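Local coordinates for protein Non-sulfated chondroitin lyase E66 (Autographa californica nucleopolyhedrovirus, PDB 3VSN) that cleaves non-sulfated chondroitin as a lyase of the baculovirus occlusion-derived virion envelope, is essential for oral infectivity and may digest the chondroitin sulfate barrier of the host midgut's peritrophic matrix, at residues K39-S43 with C89-N94; S47-K52 with N307-F312; F454-I460 with A548-Y554; V514-I519 with L565-R569. All coordinates share one frame; numbering follows the deposited sequence.

Contact 1. Residues K39-S43 with C89-N94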
loop_
_atom_site.group_PDB
_atom_site.type_symbol
_atom_site.label_atom_id
_atom_site.label_comp_id
_atom_site.label_asym_id
_atom_site.label_seq_id
_atom_site.Cartn_x
_atom_site.Cartn_y
_atom_site.Cartn_z
ATOM N N LYS A 39 14.852 -10.892 22.270
ATOM C CA LYS A 39 14.870 -9.738 23.165
ATOM C C LYS A 39 15.543 -8.523 22.532
ATOM O O LYS A 39 15.085 -7.395 22.721
ATOM C CB LYS A 39 15.549 -10.096 24.484
ATOM C CG LYS A 39 14.753 -11.090 25.324
ATOM C CD LYS A 39 15.617 -11.716 26.406
ATOM C CE LYS A 39 15.935 -10.725 27.511
ATOM N NZ LYS A 39 16.958 -11.290 28.438
ATOM N N ASN A 40 16.621 -8.761 21.787
ATOM C CA ASN A 40 17.321 -7.695 21.063
ATOM C C ASN A 40 16.429 -6.994 20.040
ATOM O O ASN A 40 16.528 -5.781 19.846
ATOM C CB ASN A 40 18.568 -8.239 20.358
ATOM C CG ASN A 40 19.735 -8.467 21.307
ATOM O OD1 ASN A 40 19.702 -8.058 22.464
ATOM N ND2 ASN A 40 20.774 -9.123 20.812
ATOM N N ASN A 41 15.545 -7.760 19.410
ATOM C CA ASN A 41 14.766 -7.267 18.282
ATOM C C ASN A 41 13.282 -7.051 18.572
ATOM O O ASN A 41 12.527 -6.680 17.667
ATOM C CB ASN A 41 14.940 -8.208 17.084
ATOM C CG ASN A 41 16.362 -8.218 16.552
ATOM O OD1 ASN A 41 17.099 -9.194 16.717
ATOM N ND2 ASN A 41 16.758 -7.131 15.917
ATOM N N LEU A 42 12.872 -7.265 19.825
ATOM C CA LEU A 42 11.448 -7.222 20.185
ATOM C C LEU A 42 10.754 -5.897 19.852
ATOM O O LEU A 42 9.700 -5.896 19.213
ATOM C CB LEU A 42 11.215 -7.595 21.661
ATOM C CG LEU A 42 9.746 -7.663 22.118
ATOM C CD1 LEU A 42 8.897 -8.561 21.223
ATOM C CD2 LEU A 42 9.643 -8.118 23.565
ATOM N N SER A 43 11.334 -4.781 20.288
ATOM C CA SER A 43 10.752 -3.468 20.002
ATOM C C SER A 43 10.587 -3.254 18.497
ATOM O O SER A 43 9.526 -2.841 18.035
ATOM C CB SER A 43 11.583 -2.347 20.630
ATOM O OG SER A 43 11.342 -2.278 22.024
ATOM N N CYS A 89 4.944 -6.981 27.868
ATOM C CA CYS A 89 6.222 -7.663 27.641
ATOM C C CYS A 89 7.215 -6.746 26.944
ATOM O O CYS A 89 8.384 -6.681 27.327
ATOM C CB CYS A 89 6.037 -8.932 26.808
ATOM S SG CYS A 89 5.243 -10.287 27.692
ATOM N N VAL A 90 6.740 -6.038 25.922
ATOM C CA VAL A 90 7.575 -5.106 25.162
ATOM C C VAL A 90 8.061 -3.962 26.062
ATOM O O VAL A 90 9.234 -3.577 26.008
ATOM C CB VAL A 90 6.840 -4.579 23.903
ATOM C CG1 VAL A 90 7.695 -3.572 23.139
ATOM C CG2 VAL A 90 6.452 -5.737 22.988
ATOM N N ARG A 91 7.165 -3.447 26.903
ATOM C CA ARG A 91 7.507 -2.418 27.895
ATOM C C ARG A 91 8.554 -2.916 28.891
ATOM O O ARG A 91 9.518 -2.210 29.196
ATOM C CB ARG A 91 6.264 -1.948 28.657
ATOM C CG ARG A 91 5.266 -1.149 27.832
ATOM C CD ARG A 91 4.292 -0.400 28.730
ATOM N NE ARG A 91 4.979 0.605 29.539
ATOM C CZ ARG A 91 4.405 1.355 30.475
ATOM N NH1 ARG A 91 3.110 1.229 30.747
ATOM N NH2 ARG A 91 5.134 2.235 31.149
ATOM N N TYR A 92 8.354 -4.131 29.398
ATOM C CA TYR A 92 9.292 -4.747 30.336
ATOM C C TYR A 92 10.693 -4.872 29.731
ATOM O O TYR A 92 11.705 -4.704 30.420
ATOM C CB TYR A 92 8.785 -6.132 30.755
ATOM C CG TYR A 92 9.683 -6.818 31.756
ATOM C CD1 TYR A 92 9.552 -6.564 33.120
ATOM C CD2 TYR A 92 10.675 -7.707 31.341
ATOM C CE1 TYR A 92 10.375 -7.187 34.044
ATOM C CE2 TYR A 92 11.509 -8.330 32.259
ATOM C CZ TYR A 92 11.352 -8.063 33.607
ATOM O OH TYR A 92 12.172 -8.677 34.521
ATOM N N ASN A 93 10.730 -5.167 28.436
ATOM C CA ASN A 93 11.961 -5.456 27.717
ATOM C C ASN A 93 12.642 -4.208 27.133
ATOM O O ASN A 93 13.796 -4.271 26.699
ATOM C CB ASN A 93 11.660 -6.486 26.621
ATOM C CG ASN A 93 12.893 -6.920 25.856
ATOM O OD1 ASN A 93 13.069 -6.549 24.692
ATOM N ND2 ASN A 93 13.745 -7.719 26.494
ATOM N N ASN A 94 11.935 -3.079 27.142
ATOM C CA ASN A 94 12.409 -1.859 26.481
ATOM C C ASN A 94 13.229 -0.952 27.398
ATOM O O ASN A 94 12.706 -0.381 28.359
ATOM C CB ASN A 94 11.231 -1.094 25.858
ATOM C CG ASN A 94 11.670 0.119 25.053
ATOM O OD1 ASN A 94 12.793 0.184 24.556
ATOM N ND2 ASN A 94 10.775 1.087 24.920
HETATM O O HOH W 1 11.125 -4.409 24.007
HETATM O O HOH W 2 14.335 -1.800 22.986
#
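With CG trans to its backbone nitrogen (chi1 -176°), L42 sends its isobutyl group across to V90, whose CG1 is likewise trans to the nitrogen (chi1 178°), which leaves CG2 as the branch that meets the leucine. L42 CG and V90 CG2 come within 3.9 Å, the two side chains meeting obliquely, and L42 CD2 also reaches over CB of N93. The side chain of N93, in the last turn of helix 75-93, crosses that of K39 at about a right angle, against the start of its aliphatic stem. The ammonium end of K39 leads away from this interface to hydrogen-bond N156 OD1.

S43 marks the wetter side. Its hydroxyl donates to a water 2.9 Å from S43 OG, and that water in turn donates to V90 O, also 2.9 Å away. A second water donates to both S43 OG and N94 OD1, the latter at 3.0 Å, so two waters bridge the serine to V90 in the last turn of the partner helix and to N94 just beyond it. V90 CG1 lies 4.0 Å from S43 OG, at the boundary between this hydrated side and the leucine.

L42 and C89 also pack on helix 138-154. The axes of the two short helical segments approach to 9.6 Å and cross at -117°, a steep helix-helix packing within the alpha-helical domain of polysaccharide lyase family 8, whose helices build the alpha/alpha toroid.

Contact 2. Residues S47-K52 with N307-F312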
loop_
_atom_site.group_PDB
_atom_site.type_symbol
_atom_site.label_atom_id
_atom_site.label_comp_id
_atom_site.label_asym_id
_atom_site.label_seq_id
_atom_site.Cartn_x
_atom_site.Cartn_y
_atom_site.Cartn_z
ATOM N N SER A 47 7.061 -3.161 16.270
ATOM C CA SER A 47 6.750 -2.026 15.387
ATOM C C SER A 47 6.256 -2.470 14.003
ATOM O O SER A 47 5.616 -1.693 13.294
ATOM C CB SER A 47 7.944 -1.059 15.270
ATOM O OG SER A 47 8.935 -1.532 14.370
ATOM N N GLN A 48 6.538 -3.720 13.640
ATOM C CA GLN A 48 6.092 -4.298 12.372
ATOM C C GLN A 48 4.762 -5.039 12.489
ATOM O O GLN A 48 4.092 -5.270 11.482
ATOM C CB GLN A 48 7.138 -5.270 11.825
ATOM C CG GLN A 48 8.466 -4.636 11.448
ATOM C CD GLN A 48 9.419 -5.637 10.823
ATOM O OE1 GLN A 48 9.311 -6.846 11.053
ATOM N NE2 GLN A 48 10.357 -5.142 10.023
ATOM N N LYS A 49 4.394 -5.415 13.713
ATOM C CA LYS A 49 3.233 -6.272 13.959
ATOM C C LYS A 49 1.923 -5.501 13.822
ATOM O O LYS A 49 1.690 -4.528 14.541
ATOM C CB LYS A 49 3.336 -6.919 15.349
ATOM C CG LYS A 49 2.266 -7.962 15.634
ATOM C CD LYS A 49 2.430 -8.560 17.026
ATOM C CE LYS A 49 1.563 -9.800 17.189
ATOM N NZ LYS A 49 1.662 -10.354 18.571
ATOM N N ALA A 50 1.070 -5.957 12.907
ATOM C CA ALA A 50 -0.186 -5.271 12.590
ATOM C C ALA A 50 -1.177 -5.249 13.758
ATOM O O ALA A 50 -1.732 -4.200 14.083
ATOM C CB ALA A 50 -0.829 -5.881 11.349
ATOM N N GLU A 51 -1.387 -6.406 14.384
ATOM C CA GLU A 51 -2.350 -6.535 15.481
ATOM C C GLU A 51 -1.629 -6.461 16.824
ATOM O O GLU A 51 -0.866 -7.367 17.181
ATOM C CB GLU A 51 -3.141 -7.844 15.345
ATOM C CG GLU A 51 -3.957 -7.922 14.060
ATOM C CD GLU A 51 -4.409 -9.328 13.691
ATOM O OE1 GLU A 51 -4.018 -10.313 14.359
ATOM O OE2 GLU A 51 -5.162 -9.447 12.704
ATOM N N LYS A 52 -1.859 -5.373 17.555
ATOM C CA LYS A 52 -1.164 -5.130 18.821
ATOM C C LYS A 52 -1.803 -4.017 19.642
ATOM O O LYS A 52 -2.617 -3.245 19.131
ATOM C CB LYS A 52 0.319 -4.803 18.576
ATOM C CG LYS A 52 0.584 -3.580 17.701
ATOM C CD LYS A 52 2.053 -3.191 17.760
ATOM C CE LYS A 52 2.334 -1.901 17.004
ATOM N NZ LYS A 52 2.380 -2.112 15.533
ATOM N N ASN A 307 -0.108 1.791 9.894
ATOM C CA ASN A 307 0.749 2.144 11.025
ATOM C C ASN A 307 1.961 1.217 11.212
ATOM O O ASN A 307 2.724 1.384 12.164
ATOM C CB ASN A 307 -0.061 2.320 12.326
ATOM C CG ASN A 307 -0.736 1.040 12.791
ATOM O OD1 ASN A 307 -0.444 -0.056 12.309
ATOM N ND2 ASN A 307 -1.647 1.177 13.748
ATOM N N VAL A 308 2.137 0.256 10.301
ATOM C CA VAL A 308 3.303 -0.649 10.347
ATOM C C VAL A 308 4.203 -0.645 9.099
ATOM O O VAL A 308 5.408 -0.883 9.211
ATOM C CB VAL A 308 2.926 -2.113 10.707
ATOM C CG1 VAL A 308 2.441 -2.209 12.147
ATOM C CG2 VAL A 308 1.893 -2.682 9.740
ATOM N N ILE A 309 3.632 -0.383 7.923
ATOM C CA ILE A 309 4.390 -0.507 6.664
ATOM C C ILE A 309 5.678 0.325 6.651
ATOM O O ILE A 309 6.667 -0.070 6.037
ATOM C CB ILE A 309 3.518 -0.220 5.415
ATOM C CG1 ILE A 309 4.118 -0.899 4.172
ATOM C CG2 ILE A 309 3.332 1.280 5.212
ATOM C CD1 ILE A 309 3.170 -1.010 2.991
ATOM N N GLY A 310 5.667 1.462 7.344
ATOM C CA GLY A 310 6.841 2.330 7.419
ATOM C C GLY A 310 8.014 1.689 8.149
ATOM O O GLY A 310 9.161 2.111 7.983
ATOM N N ASN A 311 7.719 0.664 8.952
ATOM C CA ASN A 311 8.727 -0.041 9.747
ATOM C C ASN A 311 9.197 -1.354 9.122
ATOM O O ASN A 311 10.034 -2.054 9.700
ATOM C CB ASN A 311 8.191 -0.303 11.165
ATOM C CG ASN A 311 7.743 0.965 11.863
ATOM O OD1 ASN A 311 8.392 2.001 11.760
ATOM N ND2 ASN A 311 6.624 0.888 12.580
ATOM N N PHE A 312 8.666 -1.690 7.949
ATOM C CA PHE A 312 8.990 -2.969 7.310
ATOM C C PHE A 312 10.411 -3.008 6.755
ATOM O O PHE A 312 11.105 -4.025 6.874
ATOM C CB PHE A 312 8.000 -3.297 6.186
ATOM C CG PHE A 312 6.638 -3.743 6.658
ATOM C CD1 PHE A 312 6.332 -3.868 8.015
ATOM C CD2 PHE A 312 5.665 -4.080 5.728
ATOM C CE1 PHE A 312 5.073 -4.294 8.423
ATOM C CE2 PHE A 312 4.409 -4.509 6.127
ATOM C CZ PHE A 312 4.109 -4.611 7.478
HETATM O O HOH W 3 3.250 0.362 14.722
HETATM O O HOH W 4 -0.250 -1.734 14.714
#
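The C-terminal end of helix 29-48 and the chain that leaves it dock here on the loop preceding strand 318-322, near the active site: the F312 side chain is about 10 Å from that of Y254, the catalytic proton donor. Two amides tie the backbones in opposite senses. N311 ND2 donates to S47 O at 2.9 Å, approaching from above the carbonyl plane, while Q48 NE2 gives a straighter bond (166°) to N311 O at 3.1 Å, the acceptor lying in the glutamine's amide plane.

V308 fills the space beside these bonds. Its CG1 is 3.4 Å from S47 O and equally close to K52 NZ, whose chain runs past the valine in the opposite direction. A bend at the end of the lysine chain (chi4 -78°) brings K52 NZ back to K49 O at 2.7 Å. One water links K52 NZ to N307 O; another accepts from K52 NZ and lies 2.9 Å from N307 OD1. Q48 O sits at the edge of the F312 ring, in its plane, 3.4 Å from CE1.

Beyond the pair, F312 stacks with Y259 and touches I283 of helix 276-284, V308 and A50 lean on helix 253-258, and K49 extends to a salt bridge with E146 of helix 138-154.

Contact 3. Residues F454-I460 with A548-Y554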
loop_
_atom_site.group_PDB
_atom_site.type_symbol
_atom_site.label_atom_id
_atom_site.label_comp_id
_atom_site.label_asym_id
_atom_site.label_seq_id
_atom_site.Cartn_x
_atom_site.Cartn_y
_atom_site.Cartn_z
ATOM N N PHE A 454 2.711 16.707 -12.582
ATOM C CA PHE A 454 1.882 17.192 -13.679
ATOM C C PHE A 454 0.796 16.153 -13.960
ATOM O O PHE A 454 1.073 14.955 -13.969
ATOM C CB PHE A 454 2.769 17.406 -14.914
ATOM C CG PHE A 454 2.020 17.520 -16.214
ATOM C CD1 PHE A 454 1.783 16.392 -17.005
ATOM C CD2 PHE A 454 1.589 18.759 -16.673
ATOM C CE1 PHE A 454 1.115 16.500 -18.215
ATOM C CE2 PHE A 454 0.922 18.873 -17.881
ATOM C CZ PHE A 454 0.681 17.746 -18.654
ATOM N N GLN A 455 -0.435 16.616 -14.170
ATOM C CA GLN A 455 -1.551 15.735 -14.517
ATOM C C GLN A 455 -2.358 16.316 -15.671
ATOM O O GLN A 455 -2.840 17.445 -15.592
ATOM C CB GLN A 455 -2.468 15.487 -13.309
ATOM C CG GLN A 455 -3.744 14.695 -13.626
ATOM C CD GLN A 455 -3.475 13.267 -14.084
ATOM O OE1 GLN A 455 -2.531 12.626 -13.626
ATOM N NE2 GLN A 455 -4.314 12.761 -14.990
ATOM N N LEU A 456 -2.486 15.540 -16.743
ATOM C CA LEU A 456 -3.365 15.889 -17.848
ATOM C C LEU A 456 -4.339 14.745 -18.097
ATOM O O LEU A 456 -3.921 13.612 -18.303
ATOM C CB LEU A 456 -2.562 16.174 -19.128
ATOM C CG LEU A 456 -3.343 16.265 -20.453
ATOM C CD1 LEU A 456 -4.282 17.467 -20.480
ATOM C CD2 LEU A 456 -2.406 16.297 -21.654
ATOM N N TYR A 457 -5.634 15.045 -18.060
ATOM C CA TYR A 457 -6.634 14.126 -18.577
ATOM C C TYR A 457 -7.114 14.699 -19.895
ATOM O O TYR A 457 -7.396 15.895 -19.982
ATOM C CB TYR A 457 -7.849 14.031 -17.657
ATOM C CG TYR A 457 -7.720 13.220 -16.387
ATOM C CD1 TYR A 457 -7.631 11.821 -16.417
ATOM C CD2 TYR A 457 -7.774 13.847 -15.147
ATOM C CE1 TYR A 457 -7.561 11.083 -15.237
ATOM C CE2 TYR A 457 -7.703 13.124 -13.969
ATOM C CZ TYR A 457 -7.599 11.744 -14.015
ATOM O OH TYR A 457 -7.528 11.037 -12.830
ATOM N N TYR A 458 -7.204 13.857 -20.920
ATOM C CA TYR A 458 -7.882 14.248 -22.154
ATOM C C TYR A 458 -8.751 13.099 -22.650
ATOM O O TYR A 458 -8.632 11.969 -22.165
ATOM C CB TYR A 458 -6.887 14.722 -23.221
ATOM C CG TYR A 458 -5.968 13.648 -23.764
ATOM C CD1 TYR A 458 -4.729 13.396 -23.172
ATOM C CD2 TYR A 458 -6.328 12.901 -24.886
ATOM C CE1 TYR A 458 -3.877 12.422 -23.681
ATOM C CE2 TYR A 458 -5.489 11.922 -25.395
ATOM C CZ TYR A 458 -4.264 11.686 -24.791
ATOM O OH TYR A 458 -3.430 10.713 -25.295
ATOM N N ASN A 459 -9.625 13.395 -23.612
ATOM C CA ASN A 459 -10.620 12.433 -24.089
ATOM C C ASN A 459 -11.433 11.811 -22.950
ATOM O O ASN A 459 -11.728 10.611 -22.970
ATOM C CB ASN A 459 -9.972 11.344 -24.963
ATOM C CG ASN A 459 -9.440 11.884 -26.278
ATOM O OD1 ASN A 459 -9.611 13.058 -26.605
ATOM N ND2 ASN A 459 -8.782 11.026 -27.038
ATOM N N ILE A 460 -11.772 12.632 -21.951
ATOM C CA ILE A 460 -12.665 12.217 -20.873
ATOM C C ILE A 460 -14.062 12.047 -21.467
ATOM O O ILE A 460 -14.593 12.968 -22.103
ATOM C CB ILE A 460 -12.738 13.255 -19.731
ATOM C CG1 ILE A 460 -11.364 13.466 -19.079
ATOM C CG2 ILE A 460 -13.767 12.840 -18.685
ATOM C CD1 ILE A 460 -11.310 14.683 -18.177
ATOM N N ALA A 548 -16.631 12.330 -25.528
ATOM C CA ALA A 548 -15.325 11.855 -25.055
ATOM C C ALA A 548 -14.188 12.774 -25.503
ATOM O O ALA A 548 -13.168 12.315 -26.022
ATOM C CB ALA A 548 -15.076 10.401 -25.475
ATOM N N THR A 549 -14.391 14.078 -25.312
ATOM C CA THR A 549 -13.400 15.084 -25.690
ATOM C C THR A 549 -13.063 16.057 -24.557
ATOM O O THR A 549 -12.334 17.021 -24.774
ATOM C CB THR A 549 -13.837 15.904 -26.930
ATOM O OG1 THR A 549 -15.125 16.492 -26.694
ATOM C CG2 THR A 549 -13.884 15.035 -28.190
ATOM N N ALA A 550 -13.588 15.813 -23.356
ATOM C CA ALA A 550 -13.319 16.694 -22.220
ATOM C C ALA A 550 -11.868 16.569 -21.764
ATOM O O ALA A 550 -11.259 15.509 -21.901
ATOM C CB ALA A 550 -14.275 16.403 -21.068
ATOM N N SER A 551 -11.316 17.662 -21.243
ATOM C CA SER A 551 -9.926 17.680 -20.785
ATOM C C SER A 551 -9.727 18.563 -19.548
ATOM O O SER A 551 -10.496 19.490 -19.299
ATOM C CB SER A 551 -8.987 18.119 -21.917
ATOM O OG SER A 551 -9.456 19.295 -22.559
ATOM N N ALA A 552 -8.688 18.253 -18.776
ATOM C CA ALA A 552 -8.321 19.036 -17.603
ATOM C C ALA A 552 -6.826 18.875 -17.349
ATOM O O ALA A 552 -6.260 17.818 -17.620
ATOM C CB ALA A 552 -9.123 18.589 -16.389
ATOM N N CYS A 553 -6.187 19.919 -16.832
ATOM C CA CYS A 553 -4.736 19.895 -16.648
ATOM C C CYS A 553 -4.313 20.764 -15.476
ATOM O O CYS A 553 -4.669 21.942 -15.403
ATOM C CB CYS A 553 -4.025 20.350 -17.931
ATOM S SG CYS A 553 -2.249 20.015 -17.952
ATOM N N TYR A 554 -3.552 20.176 -14.557
ATOM C CA TYR A 554 -3.071 20.902 -13.393
ATOM C C TYR A 554 -1.729 20.342 -12.933
ATOM O O TYR A 554 -1.287 19.295 -13.407
ATOM C CB TYR A 554 -4.103 20.835 -12.254
ATOM C CG TYR A 554 -4.282 19.451 -11.660
ATOM C CD1 TYR A 554 -3.521 19.037 -10.564
ATOM C CD2 TYR A 554 -5.214 18.557 -12.191
ATOM C CE1 TYR A 554 -3.678 17.771 -10.017
ATOM C CE2 TYR A 554 -5.383 17.291 -11.649
ATOM C CZ TYR A 554 -4.612 16.904 -10.562
ATOM O OH TYR A 554 -4.770 15.648 -10.018
HETATM O O HOH W 5 -9.663 15.934 -24.946
#
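I460 N donates to A550 O at 2.9 Å, among the shortest bonds of this strand pair, while N459 N, also close to that oxygen, is badly angled and instead gives its proton to a water that also lies within hydrogen-bonding distance of T549 O. N459 and I460 thus both face A550, a G1 beta bulge with N459 at positive phi, and the register shifts by one residue. Before the bulge the strands pair regularly. Y457 and A552 form one antiparallel hydrogen-bonded pair, Q455 and Y554 another, with L456 and C553 between them as a non-hydrogen-bonded pair; Q455 N meets Y554 O at 2.9 Å, nearly in line with the carbonyl.

On the face of Q455, the phenol of Y554 leans back across the strand because its CG stands between the backbone nitrogen and carbonyl carbon (chi1 68°). Q455 CB lies over the ring, 4.0 Å from its centroid, in a CH-pi contact. The glutamine's NE2 turns instead over the Y457 ring, and its amide is held by T446 and S444. On the other face, C553 SG approaches the F454 ring obliquely, 3.4 Å from CE2, and L456 CD1 rests against C553 CB at 3.9 Å.

F454, L456 and Y458 bond through their backbones to L447, C445 and K443 of flanking strand 440-449, while I460 and A552 pack on strand 472-480 of another sheet, the layered packing of the beta-sandwich.

Contact 4. Residues V514-I519 with L565-R569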
loop_
_atom_site.group_PDB
_atom_site.type_symbol
_atom_site.label_atom_id
_atom_site.label_comp_id
_atom_site.label_asym_id
_atom_site.label_seq_id
_atom_site.Cartn_x
_atom_site.Cartn_y
_atom_site.Cartn_z
ATOM N N VAL A 514 -2.359 24.236 -15.461
ATOM C CA VAL A 514 -1.340 24.190 -16.511
ATOM C C VAL A 514 -2.016 24.348 -17.879
ATOM O O VAL A 514 -2.625 23.401 -18.384
ATOM C CB VAL A 514 -0.501 22.886 -16.462
ATOM C CG1 VAL A 514 0.530 22.860 -17.585
ATOM C CG2 VAL A 514 0.188 22.736 -15.111
ATOM N N PRO A 515 -1.935 25.558 -18.471
ATOM C CA PRO A 515 -2.525 25.708 -19.799
ATOM C C PRO A 515 -1.689 25.003 -20.859
ATOM O O PRO A 515 -0.466 24.892 -20.718
ATOM C CB PRO A 515 -2.516 27.224 -20.026
ATOM C CG PRO A 515 -1.408 27.732 -19.161
ATOM C CD PRO A 515 -1.388 26.829 -17.955
ATOM N N ILE A 516 -2.357 24.497 -21.888
ATOM C CA ILE A 516 -1.686 23.927 -23.048
ATOM C C ILE A 516 -2.403 24.472 -24.273
ATOM O O ILE A 516 -3.586 24.216 -24.471
ATOM C CB ILE A 516 -1.729 22.379 -23.070
ATOM C CG1 ILE A 516 -1.183 21.787 -21.758
ATOM C CG2 ILE A 516 -0.952 21.851 -24.275
ATOM C CD1 ILE A 516 -1.272 20.276 -21.657
ATOM N N THR A 517 -1.687 25.233 -25.091
ATOM C CA THR A 517 -2.290 25.826 -26.281
ATOM C C THR A 517 -2.902 24.725 -27.145
ATOM O O THR A 517 -2.281 23.683 -27.368
ATOM C CB THR A 517 -1.272 26.666 -27.070
ATOM O OG1 THR A 517 -0.611 27.565 -26.170
ATOM C CG2 THR A 517 -1.965 27.472 -28.175
ATOM N N ASN A 518 -4.142 24.955 -27.579
ATOM C CA ASN A 518 -4.907 24.020 -28.414
ATOM C C ASN A 518 -5.548 22.841 -27.668
ATOM O O ASN A 518 -6.093 21.935 -28.295
ATOM C CB ASN A 518 -4.084 23.535 -29.624
ATOM C CG ASN A 518 -3.668 24.672 -30.535
ATOM O OD1 ASN A 518 -2.487 24.832 -30.852
ATOM N ND2 ASN A 518 -4.636 25.478 -30.950
ATOM N N ILE A 519 -5.478 22.867 -26.338
ATOM C CA ILE A 519 -6.197 21.919 -25.481
ATOM C C ILE A 519 -7.038 22.735 -24.501
ATOM O O ILE A 519 -6.547 23.696 -23.910
ATOM C CB ILE A 519 -5.231 20.991 -24.708
ATOM C CG1 ILE A 519 -4.482 20.079 -25.687
ATOM C CG2 ILE A 519 -5.977 20.176 -23.650
ATOM C CD1 ILE A 519 -3.505 19.128 -25.033
ATOM N N LEU A 565 7.447 24.552 -14.953
ATOM C CA LEU A 565 6.987 23.510 -15.867
ATOM C C LEU A 565 6.094 24.089 -16.969
ATOM O O LEU A 565 5.220 24.913 -16.704
ATOM C CB LEU A 565 6.245 22.414 -15.091
ATOM C CG LEU A 565 5.651 21.237 -15.871
ATOM C CD1 LEU A 565 5.615 19.996 -14.992
ATOM C CD2 LEU A 565 4.255 21.570 -16.391
ATOM N N ARG A 566 6.337 23.657 -18.204
ATOM C CA ARG A 566 5.478 23.996 -19.334
ATOM C C ARG A 566 5.109 22.718 -20.079
ATOM O O ARG A 566 5.864 21.745 -20.057
ATOM C CB ARG A 566 6.179 24.987 -20.275
ATOM C CG ARG A 566 6.599 26.308 -19.638
ATOM C CD ARG A 566 5.404 27.191 -19.289
ATOM N NE ARG A 566 5.812 28.475 -18.709
ATOM C CZ ARG A 566 5.976 28.709 -17.407
ATOM N NH1 ARG A 566 5.765 27.749 -16.510
ATOM N NH2 ARG A 566 6.353 29.916 -16.998
ATOM N N ALA A 567 3.941 22.714 -20.715
ATOM C CA ALA A 567 3.504 21.569 -21.508
ATOM C C ALA A 567 2.983 22.040 -22.857
ATOM O O ALA A 567 2.454 23.144 -22.977
ATOM C CB ALA A 567 2.446 20.759 -20.772
ATOM N N PHE A 568 3.139 21.195 -23.870
ATOM C CA PHE A 568 2.841 21.580 -25.244
ATOM C C PHE A 568 2.142 20.454 -25.974
ATOM O O PHE A 568 2.459 19.278 -25.769
ATOM C CB PHE A 568 4.125 21.927 -26.004
ATOM C CG PHE A 568 4.991 22.952 -25.321
ATOM C CD1 PHE A 568 4.761 24.311 -25.504
ATOM C CD2 PHE A 568 6.050 22.557 -24.506
ATOM C CE1 PHE A 568 5.561 25.258 -24.881
ATOM C CE2 PHE A 568 6.857 23.499 -23.883
ATOM C CZ PHE A 568 6.613 24.852 -24.072
ATOM N N ARG A 569 1.182 20.824 -26.815
ATOM C CA ARG A 569 0.603 19.904 -27.779
ATOM C C ARG A 569 1.412 20.089 -29.065
ATOM O O ARG A 569 1.305 21.125 -29.729
ATOM C CB ARG A 569 -0.877 20.224 -27.997
ATOM C CG ARG A 569 -1.578 19.317 -28.995
ATOM C CD ARG A 569 -2.863 19.950 -29.500
ATOM N NE ARG A 569 -3.365 19.285 -30.705
ATOM C CZ ARG A 569 -3.048 19.629 -31.951
ATOM N NH1 ARG A 569 -2.220 20.640 -32.184
ATOM N NH2 ARG A 569 -3.561 18.953 -32.973
HETATM O O HOH W 6 2.216 25.113 -19.946
HETATM O O HOH W 7 0.657 23.609 -27.210
HETATM O O HOH W 8 1.307 25.048 -24.742
#
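R569, A567 and I516 carry most of this interface. I516 aims both branches at strand 566-569: with CG1 opposite the carbonyl carbon (chi1 -54°), CD1 lies on the methyl of A567, 3.9 Å from its CB, and CG2 sits 3.5 Å from R569 N. A567 is also approached by V514 CG1, 4.3 Å from its CB, and the same valine methyl touches L565 CD2, the two side chains meeting at about a right angle.

R569 runs along the turn with its chain extended from CG to NE. CB packs beside I519 CD1, and R569 CD lies 3.8 Å from N518 CB, so the aliphatic stem spans the type II turn formed by I516 to I519. N518 has the positive phi of that turn's third position. The guanidinium continues past the turn to a salt bridge with D573.

Between the backbones, waters take the place of direct bonds. One donates to P515 O and accepts from A567 N; a second joins T517 N to A567 O, donating to the latter at 2.8 Å; a third accepts from R569 N and donates to T517 O, both at 2.9 Å.

V514 and I516 pack beneath on strands 452-461 and 550-558, while L565 and A567 meet V578 of strand 575-579. A water-bridged loop is thereby laid along strand 566-569, an outermost strand of its antiparallel sheet, at the seam between two sheets of the beta-rich region.

In the fold
Contacts 1 and 2 share helix 29-48, their centres 15 Å apart, and their segments alternate along the chain: the helix first meets helix 75-93, then its end meets a loop some 255 residues later. Both close before contacts 3 and 4 open. The latter two lie 11 Å apart between centres and touch directly, V514 N probably bonding to C553 O and F454 packing on A567, so the seven-stranded sheet holding strands 452-461 and 550-558 meets the one that begins with strand 566-569. Contact 1 is about 52 Å from contact 3 between centres. Contact 1 thus lies in the helical domain, contact 2 ties its first helix to a loop of the following part, and contacts 3 and 4 lie in the beta-rich part.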